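Local coordinates for protein probable aminotransferase (Pseudomonas aeruginosa, PDB 5YKR) that is a probable class-III aminotransferase of the pyridoxal-phosphate-dependent kind, a two-chain assembly in which the cofactor is covalently bound, at residues 243-246 with 247-251; 298-301 with 302-305. All blocks are in the same frame, centred on the assembly; numbering follows the deposited sequence.

Interaction 1 of 2, residues 243-246 with 247-251; sequences AGLR and ELTRR
The guanidinium of Arg246 lies flat against that of Arg250 one helical turn on, their planes 8° and their centres 4.4 Å apart. The overlap is offset: Arg250 NE sits over one face of the Arg246 group, toward its rim, while Arg246 CD lies over the centre of the Arg250 plane. At the edge of the Arg251 guanidinium comes the Glu247 carboxylate in a side-on salt bridge. Arg251 NE donates to Glu247 OE2 at 2.8 Å and almost in plane, and Arg251 NH2 donates to Glu247 OE1, each oxygen offering its syn lone pair. The Arg246 chain, with CG anti to its backbone N (chi1 176°), bends at chi2 and chi3, which lets Arg246 NH2 donate a hydrogen bond to Thr249 OG1 (2.9 Å), tilted from the guanidinium plane. The stack of like charges is presumably eased by acids: Arg246 forms a salt bridge with Asp280 and hydrogen-bonds the Glu278 carbonyl, and Arg250 forms a salt bridge with the Glu278 carboxylate. All this rides on helix 241-251, the crossover of a beta-alpha-beta unit. Leu245 and Thr249 face Val223 of strand 220-225 and Leu256 of strand 255-259, whereas Leu248 packs on Leu208 and Leu211 of helix 208-215.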
ATOM      1  N   ALA A 243     -23.139 -17.828 -13.277  1.00 16.82           N
ATOM      2  CA  ALA A 243     -24.331 -17.314 -13.903  1.00 18.28           C
ATOM      3  C   ALA A 243     -25.331 -16.844 -12.850  1.00 17.32           C
ATOM      4  O   ALA A 243     -25.901 -15.777 -12.981  1.00 18.37           O
ATOM      5  CB  ALA A 243     -24.948 -18.368 -14.798  1.00 20.69           C
ATOM      6  N   GLY A 244     -25.477 -17.611 -11.775  1.00 18.14           N
ATOM      7  CA  GLY A 244     -26.381 -17.246 -10.677  1.00 17.89           C
ATOM      8  C   GLY A 244     -25.916 -16.039  -9.900  1.00 16.62           C
ATOM      9  O   GLY A 244     -26.681 -15.167  -9.536  1.00 16.76           O
ATOM     10  N   LEU A 245     -24.610 -16.001  -9.630  1.00 15.60           N
ATOM     11  CA  LEU A 245     -23.998 -14.872  -8.964  1.00 15.05           C
ATOM     12  C   LEU A 245     -24.234 -13.593  -9.755  1.00 14.68           C
ATOM     13  O   LEU A 245     -24.567 -12.542  -9.196  1.00 14.29           O
ATOM     14  CB  LEU A 245     -22.505 -15.160  -8.747  1.00 15.14           C
ATOM     15  CG  LEU A 245     -21.633 -13.988  -8.227  1.00 14.02           C
ATOM     16  CD1 LEU A 245     -22.118 -13.512  -6.864  1.00 14.55           C
ATOM     17  CD2 LEU A 245     -20.195 -14.480  -8.143  1.00 14.22           C
ATOM     18  N   ARG A 246     -24.009 -13.663 -11.058  1.00 14.91           N
ATOM     19  CA  ARG A 246     -24.188 -12.478 -11.891  1.00 14.95           C
ATOM     20  C   ARG A 246     -25.654 -12.059 -11.930  1.00 14.49           C
ATOM     21  O   ARG A 246     -25.949 -10.881 -11.876  1.00 16.00           O
ATOM     22  CB  ARG A 246     -23.620 -12.716 -13.289  1.00 14.93           C
ATOM     23  CG  ARG A 246     -23.831 -11.601 -14.271  1.00 15.46           C
ATOM     24  CD  ARG A 246     -22.999 -10.356 -13.973  1.00 16.05           C
ATOM     25  NE  ARG A 246     -23.507  -9.586 -12.827  1.00 14.37           N
ATOM     26  CZ  ARG A 246     -23.110  -8.361 -12.511  1.00 14.64           C
ATOM     27  NH1 ARG A 246     -22.136  -7.771 -13.204  1.00 15.18           N
ATOM     28  NH2 ARG A 246     -23.672  -7.715 -11.500  1.00 15.54           N
ATOM     29  N   GLU A 247     -26.555 -13.040 -12.078  1.00 16.40           N
ATOM     30  CA  GLU A 247     -27.972 -12.739 -12.140  1.00 19.66           C
ATOM     31  C   GLU A 247     -28.493 -12.106 -10.838  1.00 17.99           C
ATOM     32  O   GLU A 247     -29.217 -11.105 -10.878  1.00 19.56           O
ATOM     33  CB  GLU A 247     -28.774 -13.962 -12.597  1.00 22.36           C
ATOM     34  CG  GLU A 247     -30.257 -13.668 -12.903  1.00 26.86           C
ATOM     35  CD  GLU A 247     -31.165 -13.599 -11.667  1.00 32.86           C
ATOM     36  OE1 GLU A 247     -30.879 -14.278 -10.635  1.00 33.46           O
ATOM     37  OE2 GLU A 247     -32.169 -12.864 -11.691  1.00 39.54           O
ATOM     38  N   LEU A 248     -28.143 -12.704  -9.687  1.00 16.91           N
ATOM     39  CA  LEU A 248     -28.615 -12.193  -8.395  1.00 17.71           C
ATOM     40  C   LEU A 248     -28.122 -10.773  -8.122  1.00 16.40           C
ATOM     41  O   LEU A 248     -28.866  -9.947  -7.632  1.00 16.29           O
ATOM     42  CB  LEU A 248     -28.149 -13.126  -7.266  1.00 17.78           C
ATOM     43  CG  LEU A 248     -28.916 -14.459  -7.100  1.00 21.16           C
ATOM     44  CD1 LEU A 248     -28.256 -15.344  -6.099  1.00 24.21           C
ATOM     45  CD2 LEU A 248     -30.290 -14.176  -6.659  1.00 26.94           C
ATOM     46  N   THR A 249     -26.835 -10.522  -8.417  1.00 14.82           N
ATOM     47  CA  THR A 249     -26.332  -9.206  -8.167  1.00 14.71           C
ATOM     48  C   THR A 249     -26.982  -8.175  -9.101  1.00 14.82           C
ATOM     49  O   THR A 249     -27.309  -7.065  -8.675  1.00 17.46           O
ATOM     50  CB  THR A 249     -24.783  -9.152  -8.246  1.00 13.93           C
ATOM     51  OG1 THR A 249     -24.313  -9.703  -9.480  1.00 14.35           O
ATOM     52  CG2 THR A 249     -24.122  -9.864  -7.050  1.00 14.36           C
ATOM     53  N   ARG A 250     -27.239  -8.550 -10.363  1.00 17.15           N
ATOM     54  CA  ARG A 250     -28.000  -7.646 -11.236  1.00 19.77           C
ATOM     55  C   ARG A 250     -29.389  -7.345 -10.701  1.00 19.94           C
ATOM     56  O   ARG A 250     -29.798  -6.163 -10.626  1.00 20.52           O
ATOM     57  CB  ARG A 250     -28.097  -8.203 -12.633  1.00 21.62           C
ATOM     58  CG  ARG A 250     -26.837  -7.883 -13.361  1.00 24.74           C
ATOM     59  CD  ARG A 250     -26.769  -8.626 -14.644  1.00 28.06           C
ATOM     60  NE  ARG A 250     -25.612  -8.204 -15.400  1.00 27.99           N
ATOM     61  CZ  ARG A 250     -25.116  -8.895 -16.421  1.00 32.87           C
ATOM     62  NH1 ARG A 250     -25.650 -10.072 -16.788  1.00 29.26           N
ATOM     63  NH2 ARG A 250     -24.034  -8.438 -17.060  1.00 35.67           N
ATOM     64  N   ARG A 251     -30.077  -8.395 -10.263  1.00 18.65           N
ATOM     65  CA  ARG A 251     -31.470  -8.257  -9.851  1.00 20.69           C
ATOM     66  C   ARG A 251     -31.600  -7.362  -8.629  1.00 21.56           C
ATOM     67  O   ARG A 251     -32.514  -6.551  -8.527  1.00 26.72           O
ATOM     68  CB  ARG A 251     -32.057  -9.635  -9.623  1.00 22.92           C
ATOM     69  CG  ARG A 251     -33.520  -9.592  -9.172  1.00 25.62           C
ATOM     70  CD  ARG A 251     -34.312 -10.804  -9.539  1.00 29.00           C
ATOM     71  NE  ARG A 251     -33.593 -12.059  -9.389  1.00 27.97           N
ATOM     72  CZ  ARG A 251     -33.477 -12.790  -8.290  1.00 31.79           C
ATOM     73  NH1 ARG A 251     -34.045 -12.432  -7.134  1.00 33.26           N
ATOM     74  NH2 ARG A 251     -32.788 -13.916  -8.370  1.00 34.48           N
TER

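Interaction 2 of 2, residues 298-301 with 302-305; sequences GCSQ and AQAE
Ser300 caps Gln303 N and Gln301 reaches Glu305 in this contact, an N-capped helix start where strand 295-299 turns into helix 301-310. In the capping bond Gln303 N donates to Ser300 OG over 3.1 Å, with an N-H...O angle of 160°. The serine hydroxyl sits between its backbone N and carbonyl carbon (chi1 71°), a rotamer that turns OG back over the first turn, where it also meets Gln303 CG. The carbonyl of the same serine receives Ala304 N at 2.9 Å, so both oxygens of Ser300 bind amides of the new helix, the side chain serving a first-turn amide whose i-4 residue, Cys299, still belongs to the strand. Gln301 runs outward in an extended chain and crosses Glu305 obliquely one turn on. Their amide and carboxylate planes stand 36° apart, and the bond from Gln301 NE2 to Glu305 OE2 is weak; their backbones are joined by Glu305 N to Gln301 O. Cys299 SG rests 4.1 Å from Ala304 CB, and Leu42 of the second subunit packs on both residues, while Tyr132 of the same chain's strand 132-136 touches Gln301 and Ala304. Gln303, bent at chi2, swings its amide toward a water that bridges it to the cap hydroxyl: this water lies 2.6 Å from Ser300 OG and accepts from Gln303 NE2 at 3.2 Å.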
ATOM      1  N   GLY A 298     -10.489  -1.815 -12.069  1.00  8.14           N
ATOM      2  CA  GLY A 298     -11.301  -1.323 -13.183  1.00  7.78           C
ATOM      3  C   GLY A 298     -12.776  -1.455 -12.929  1.00  8.55           C
ATOM      4  O   GLY A 298     -13.176  -2.229 -12.064  1.00  9.48           O
ATOM      5  N   CYS A 299     -13.566  -0.639 -13.646  1.00  7.91           N
ATOM      6  CA  CYS A 299     -15.015  -0.722 -13.515  1.00  8.31           C
ATOM      7  C   CYS A 299     -15.702  -0.472 -14.816  1.00  8.90           C
ATOM      8  O   CYS A 299     -15.142   0.127 -15.760  1.00  9.61           O
ATOM      9  CB  CYS A 299     -15.515   0.229 -12.453  1.00 10.22           C
ATOM     10  SG  CYS A 299     -15.387   1.999 -12.826  1.00  9.73           S
ATOM     11  N   SER A 300     -16.935  -0.946 -14.861  1.00  8.51           N
ATOM     12  CA  SER A 300     -17.791  -0.731 -16.054  1.00  8.61           C
ATOM     13  C   SER A 300     -18.160   0.742 -16.205  1.00  8.78           C
ATOM     14  O   SER A 300     -18.086   1.530 -15.250  1.00  9.81           O
ATOM     15  CB  SER A 300     -19.062  -1.548 -15.948  1.00  9.53           C
ATOM     16  OG  SER A 300     -19.910  -0.992 -14.941  1.00 10.41           O
ATOM     17  N   GLN A 301     -18.578   1.126 -17.403  1.00  9.58           N
ATOM     18  CA  GLN A 301     -19.086   2.480 -17.595  1.00 10.35           C
ATOM     19  C   GLN A 301     -20.296   2.754 -16.691  1.00  9.60           C
ATOM     20  O   GLN A 301     -20.426   3.867 -16.184  1.00 10.38           O
ATOM     21  CB  GLN A 301     -19.454   2.735 -19.061  1.00 11.86           C
ATOM     22  CG  GLN A 301     -20.023   4.148 -19.287  1.00 13.27           C
ATOM     23  CD  GLN A 301     -20.145   4.569 -20.699  1.00 19.08           C
ATOM     24  OE1 GLN A 301     -19.263   4.402 -21.488  1.00 29.20           O
ATOM     25  NE2 GLN A 301     -21.211   5.272 -20.963  1.00 28.12           N
ATOM     26  N   ALA A 302     -21.198   1.786 -16.509  1.00 10.31           N
ATOM     27  CA  ALA A 302     -22.349   1.998 -15.658  1.00 10.62           C
ATOM     28  C   ALA A 302     -21.949   2.321 -14.228  1.00 10.41           C
ATOM     29  O   ALA A 302     -22.510   3.246 -13.598  1.00 12.19           O
ATOM     30  CB  ALA A 302     -23.276   0.775 -15.711  1.00 11.96           C
ATOM     31  N   GLN A 303     -20.922   1.640 -13.725  1.00 10.18           N
ATOM     32  CA  GLN A 303     -20.451   1.948 -12.372  1.00  9.36           C
ATOM     33  C   GLN A 303     -19.775   3.326 -12.341  1.00  9.44           C
ATOM     34  O   GLN A 303     -19.952   4.097 -11.384  1.00 10.21           O
ATOM     35  CB  GLN A 303     -19.500   0.866 -11.843  1.00 10.32           C
ATOM     36  CG  GLN A 303     -20.086  -0.512 -11.664  1.00 11.76           C
ATOM     37  CD  GLN A 303     -21.329  -0.542 -10.818  1.00 12.68           C
ATOM     38  OE1 GLN A 303     -21.351   0.012  -9.712  1.00 14.89           O
ATOM     39  NE2 GLN A 303     -22.356  -1.247 -11.304  1.00 15.37           N
ATOM     40  N   ALA A 304     -18.956   3.611 -13.351  1.00  9.23           N
ATOM     41  CA  ALA A 304     -18.264   4.901 -13.428  1.00  9.86           C
ATOM     42  C   ALA A 304     -19.272   6.054 -13.368  1.00 10.16           C
ATOM     43  O   ALA A 304     -19.069   7.018 -12.616  1.00  9.83           O
ATOM     44  CB  ALA A 304     -17.400   4.979 -14.689  1.00 10.84           C
ATOM     45  N   GLU A 305     -20.389   5.961 -14.100  1.00 10.38           N
ATOM     46  CA  GLU A 305     -21.348   7.042 -14.082  1.00 10.95           C
ATOM     47  C   GLU A 305     -21.983   7.225 -12.706  1.00 11.00           C
ATOM     48  O   GLU A 305     -22.267   8.364 -12.285  1.00 11.39           O
ATOM     49  CB  GLU A 305     -22.411   6.883 -15.184  1.00 11.25           C
ATOM     50  CG  GLU A 305     -21.803   7.074 -16.563  1.00 12.05           C
ATOM     51  CD  GLU A 305     -22.753   6.964 -17.687  1.00 14.34           C
ATOM     52  OE1 GLU A 305     -23.974   6.844 -17.393  1.00 16.60           O
ATOM     53  OE2 GLU A 305     -22.320   7.092 -18.858  1.00 13.54           O
TER
HETATM   54  O   HOH W   1     -21.944  -2.531 -14.240  1.00 15.09           O

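Interaction 1 comes first along the chain and closes before interaction 2 opens; their centres lie about 17 Å apart, with nearest atoms about 7 Å from each other and no direct touch. Both are tied to the seven-stranded mixed sheet: helix 241-251 links its parallel strands 220-225 and 255-259, whereas helix 301-310 follows strand 295-299, next to the edge strand 132-136. The residues just before strand 281-284 touch both, since Glu278 and Asp280 bind the arginines of interaction 1 and the Asp280 backbone hydrogen-bonds that of Ser300 in interaction 2. Of the two, interaction 2 alone meets the second subunit, while interaction 1 stays within its own chain.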